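Local coordinates for catalase-3 (Neurospora crassa, PDB 4AJ9), which uses haem to break hydrogen peroxide down to dioxygen and water, protecting the cell from its toxicity, at the interface of chains A and B. Coordinates in Å, arbitrary orientation; residue numbers count along the deposited sequence, not the author numbering. Chains: chain A/B, Catalase-3.

Contact 1: the interface of chains A and B. Residues chain A 28-31, 46-47, 51; chain B 147-149, 347.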
# COMPACT_ATOMS: atom_id res chain seq x y z
N GLU A 28 -10.64 23.67 -14.36
CA GLU A 28 -9.84 23.30 -13.20
C GLU A 28 -8.62 24.19 -13.02
O GLU A 28 -7.53 23.72 -12.66
CB GLU A 28 -9.47 21.81 -13.22
CG GLU A 28 -9.09 21.27 -14.59
CD GLU A 28 -7.76 21.81 -15.09
OE1 GLU A 28 -7.74 22.92 -15.67
OE2 GLU A 28 -6.74 21.12 -14.91
N GLN A 29 -8.84 25.48 -13.25
CA GLN A 29 -7.80 26.48 -13.11
C GLN A 29 -8.07 27.44 -11.94
O GLN A 29 -7.23 28.29 -11.61
CB GLN A 29 -7.63 27.23 -14.44
CG GLN A 29 -6.98 26.37 -15.55
CD GLN A 29 -5.57 25.94 -15.18
OE1 GLN A 29 -4.73 26.78 -14.83
NE2 GLN A 29 -5.31 24.64 -15.22
N PHE A 30 -9.23 27.31 -11.29
CA PHE A 30 -9.55 28.13 -10.13
C PHE A 30 -10.16 27.29 -9.02
O PHE A 30 -11.08 26.53 -9.27
CB PHE A 30 -10.55 29.24 -10.49
CG PHE A 30 -10.05 30.18 -11.55
CD1 PHE A 30 -10.26 29.92 -12.89
CD2 PHE A 30 -9.38 31.34 -11.20
CE1 PHE A 30 -9.80 30.80 -13.87
CE2 PHE A 30 -8.92 32.21 -12.16
CZ PHE A 30 -9.13 31.94 -13.50
N SER A 31 -9.65 27.44 -7.79
CA SER A 31 -10.29 26.83 -6.63
C SER A 31 -11.61 27.52 -6.37
O SER A 31 -11.72 28.72 -6.60
CB SER A 31 -9.40 26.96 -5.39
OG SER A 31 -8.17 26.28 -5.55
N ILE A 46 -13.52 19.25 -7.54
CA ILE A 46 -12.67 19.32 -8.71
C ILE A 46 -11.23 19.50 -8.26
O ILE A 46 -10.32 18.84 -8.75
CB ILE A 46 -13.10 20.48 -9.64
CG1 ILE A 46 -14.45 20.15 -10.31
CG2 ILE A 46 -12.02 20.78 -10.70
CD1 ILE A 46 -15.10 21.36 -10.97
N PHE A 47 -11.02 20.40 -7.31
CA PHE A 47 -9.68 20.63 -6.80
C PHE A 47 -9.11 19.35 -6.20
O PHE A 47 -7.99 18.94 -6.55
CB PHE A 47 -9.66 21.75 -5.75
CG PHE A 47 -8.38 21.81 -4.98
CD1 PHE A 47 -7.29 22.48 -5.49
CD2 PHE A 47 -8.25 21.15 -3.76
CE1 PHE A 47 -6.09 22.52 -4.80
CE2 PHE A 47 -7.06 21.19 -3.06
CZ PHE A 47 -5.98 21.87 -3.57
N LEU A 51 -5.78 17.27 -7.42
CA LEU A 51 -4.59 17.29 -6.57
C LEU A 51 -4.32 15.93 -5.94
O LEU A 51 -3.16 15.55 -5.73
CB LEU A 51 -4.68 18.38 -5.49
CG LEU A 51 -3.98 19.70 -5.86
CD1 LEU A 51 -2.47 19.52 -5.98
CD2 LEU A 51 -4.56 20.28 -7.15
N ASP B 147 -2.87 30.09 -7.57
CA ASP B 147 -3.94 29.22 -7.09
C ASP B 147 -3.42 27.78 -7.10
O ASP B 147 -2.87 27.32 -8.11
CB ASP B 147 -5.19 29.37 -7.98
CG ASP B 147 -6.43 28.67 -7.41
OD1 ASP B 147 -6.34 27.50 -6.96
OD2 ASP B 147 -7.52 29.29 -7.45
N ALA B 148 -3.56 27.11 -5.96
CA ALA B 148 -3.01 25.76 -5.75
C ALA B 148 -3.48 24.71 -6.75
O ALA B 148 -2.78 23.74 -7.03
CB ALA B 148 -3.29 25.30 -4.32
N ILE B 149 -4.68 24.91 -7.30
CA ILE B 149 -5.21 23.98 -8.30
C ILE B 149 -4.34 23.94 -9.57
O ILE B 149 -4.46 23.03 -10.38
CB ILE B 149 -6.68 24.34 -8.64
CG1 ILE B 149 -7.41 23.16 -9.27
CG2 ILE B 149 -6.73 25.54 -9.57
CD1 ILE B 149 -8.90 23.38 -9.38
N GLY B 347 -4.65 25.50 -0.75
CA GLY B 347 -4.62 24.18 -1.37
C GLY B 347 -3.50 23.31 -0.85
O GLY B 347 -3.65 22.08 -0.75
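The A:Phe47 ring meets chain B with its rim. B:Ala148 C and B:Ile149 N lie at its edge, in the ring plane. One face of the ring carries A:Leu51 CB of its own helix, 4.2 Å above the plane and offset toward the rim. The ring gets there because A:Phe47 CG is anti to the backbone N (chi1 167°). Its tip, A:Phe47 CZ, touches B:Gly347 CA at 3.5 Å, and A:Phe47 CD1 packs on B:Ile149 CB at 3.7 Å. The side chains of A:Phe47 and B:Ile149 slide past each other in opposite directions.

B:Ile149 is the apolar centre of the patch and loses more surface here than any other residue in it. It inserts between the A:Phe47 ring and the backbone of A:Glu28 to A:Phe30. The B:Ile149 CG2 branch presses on A:Gln29 C at 3.3 Å. The other branch, CG1 and CD1, runs along A:Glu28 O.

The polar side is the carboxylate of B:Asp147, which binds A:Ser31 twice. A:Ser31 OG donates to B:Asp147 OD1 at 2.6 Å, on the syn lone pair. A:Ser31 N donates to B:Asp147 OD2 at 2.8 Å, nearly straight, from the syn side but 29° out of the carboxylate plane. B:Asp147 OD1 also accepts B:Ile149 N at 3.1 Å on its anti side, as an N-cap of 3-10 helix 148-150. Together with the bonds from A:Ser31, this intrachain bond probably fixes the rotation of the carboxylate. An alanine in place of B:Asp147 would probably leave A:Ser31 N and OG without these acceptors and the start of the 3-10 helix less firmly held.

On chain A, the loop of residues 28-31 and helix 45-55 form the two walls. On chain B, B:Asp147, in a loop, leads into 3-10 helix 148-150, and B:Gly347 comes from helix 343-360.

Contact 2: the interface of chains A and B. Residues chain A 147, 149-150, 432-434; chain B 29-30, 33.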
# COMPACT_ATOMS: atom_id res chain seq x y z
N ASP A 147 26.29 -16.13 -4.37
CA ASP A 147 25.08 -16.63 -3.69
C ASP A 147 24.16 -15.44 -3.42
O ASP A 147 24.59 -14.45 -2.85
CB ASP A 147 25.47 -17.33 -2.38
CG ASP A 147 24.29 -17.99 -1.68
OD1 ASP A 147 23.18 -17.41 -1.68
OD2 ASP A 147 24.48 -19.10 -1.11
N ILE A 149 22.04 -14.67 -1.41
CA ILE A 149 21.77 -14.23 -0.05
C ILE A 149 22.63 -13.00 0.30
O ILE A 149 22.29 -12.21 1.19
CB ILE A 149 21.92 -15.40 0.97
CG1 ILE A 149 21.25 -15.04 2.31
CG2 ILE A 149 23.39 -15.83 1.15
CD1 ILE A 149 21.00 -16.24 3.26
N ARG A 150 23.72 -12.84 -0.44
CA ARG A 150 24.69 -11.77 -0.23
C ARG A 150 24.34 -10.48 -0.99
O ARG A 150 25.08 -9.50 -0.92
CB ARG A 150 26.07 -12.25 -0.67
CG ARG A 150 26.55 -13.43 0.15
CD ARG A 150 27.85 -14.01 -0.34
NE ARG A 150 28.08 -15.29 0.31
CZ ARG A 150 29.20 -16.00 0.23
NH1 ARG A 150 30.23 -15.55 -0.49
NH2 ARG A 150 29.27 -17.16 0.87
N ARG A 432 24.26 -25.18 4.13
CA ARG A 432 24.46 -23.76 3.90
C ARG A 432 25.94 -23.54 3.59
O ARG A 432 26.67 -22.90 4.34
CB ARG A 432 24.04 -22.93 5.12
CG ARG A 432 22.53 -22.79 5.25
CD ARG A 432 22.11 -21.95 6.46
NE ARG A 432 20.71 -21.57 6.30
CZ ARG A 432 19.67 -22.29 6.73
NH1 ARG A 432 19.87 -23.42 7.42
NH2 ARG A 432 18.44 -21.87 6.49
N GLU A 433 26.38 -24.09 2.46
CA GLU A 433 27.74 -23.90 2.00
C GLU A 433 27.76 -23.52 0.52
O GLU A 433 26.71 -23.39 -0.12
CB GLU A 433 28.55 -25.18 2.21
CG GLU A 433 28.85 -25.47 3.67
CD GLU A 433 29.31 -26.89 3.90
OE1 GLU A 433 29.57 -27.60 2.90
OE2 GLU A 433 29.39 -27.30 5.08
N LEU A 434 28.96 -23.33 -0.01
CA LEU A 434 29.17 -23.15 -1.44
C LEU A 434 30.17 -24.21 -1.85
O LEU A 434 31.04 -24.57 -1.07
CB LEU A 434 29.73 -21.76 -1.71
CG LEU A 434 29.04 -20.76 -2.65
CD1 LEU A 434 27.55 -21.04 -2.88
CD2 LEU A 434 29.27 -19.35 -2.14
N GLN B 29 25.02 -15.79 5.13
CA GLN B 29 25.94 -15.64 4.01
C GLN B 29 25.87 -16.82 3.03
O GLN B 29 26.51 -16.80 1.99
CB GLN B 29 27.36 -15.44 4.54
CG GLN B 29 27.55 -14.08 5.19
CD GLN B 29 27.32 -12.96 4.19
OE1 GLN B 29 27.89 -12.95 3.10
NE2 GLN B 29 26.45 -12.02 4.55
N PHE B 30 25.07 -17.84 3.35
CA PHE B 30 24.90 -18.98 2.46
C PHE B 30 23.44 -19.41 2.38
O PHE B 30 22.82 -19.66 3.41
CB PHE B 30 25.71 -20.20 2.93
CG PHE B 30 27.20 -19.97 3.01
CD1 PHE B 30 27.77 -19.46 4.16
CD2 PHE B 30 28.03 -20.32 1.94
CE1 PHE B 30 29.15 -19.27 4.23
CE2 PHE B 30 29.40 -20.13 2.01
CZ PHE B 30 29.96 -19.61 3.16
N LYS B 33 20.81 -25.29 0.65
CA LYS B 33 20.78 -25.99 -0.64
C LYS B 33 20.53 -27.49 -0.50
O LYS B 33 20.88 -28.12 0.51
CB LYS B 33 22.09 -25.73 -1.42
CG LYS B 33 22.43 -24.23 -1.58
CD LYS B 33 23.74 -24.03 -2.32
CE LYS B 33 24.20 -22.57 -2.32
NZ LYS B 33 24.58 -22.10 -0.96
O HOH W 1 20.47 -19.21 4.75
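A:Arg150 holds the backbone carbonyl of B:Gln29 side-on, with two nitrogens on one oxygen. A:Arg150 NE donates to B:Gln29 O at 2.7 Å, in the carbonyl plane. A:Arg150 NH2 reaches B:Gln29 O at 3.0 Å from above that plane. The chain of A:Arg150 is extended from CG to NE and crosses the B:Gln29 side chain at about a right angle.

The tight part surrounds B:Phe30, which buries more surface here than any other residue of the patch. A:Arg150 NH2 sits over one face of the B:Phe30 ring, 3.5 Å from the centroid, in a cation-pi contact. The guanidinium stands nearly upright on the ring, their planes 84° apart. The A:Arg432 carbonyl lies against CB and CG.

B:Lys33 bends at chi4 (67°) to bring its amine to A:Asp147 and to A:Glu433 O. B:Lys33 NZ forms a salt bridge with A:Asp147 OD2 at 3.0 Å, tip to tip.

The looser side is bridged by water: A:Arg432 NE and B:Phe30 O are joined through a water. A:Glu433 is poorly ordered, so its hydrogen bond from B:Lys33 NZ to A:Glu433 O and its packing on B:Phe30 are less certain.

In the fold, chain A supplies A:Asp147, in the loop just before 3-10 helix 148-150, that helix, and the loop of residues 432-434, just after strand 429-431. Chain B supplies the loop of residues 29-30 and the start of strand 33-34.

The centres of contact 1 and contact 2 are about 55 Å apart, at separate places on one two-fold symmetric interface. Both use the same stretches with the chains exchanged. Residues 29 and 30 of one subunit meet residues 147 and 149 of the other. The two contacts sample different parts of the same twin site: contact 1 shows helices 45-55 and 343-360, contact 2 residues 432-434. The site thus occurs twice, once for each direction of exchange. The pairing joins two subunits of the deposited four-subunit assembly. The centre of contact 2 is about 20 Å from A:His65, so these residues lie well away from that active-site residue.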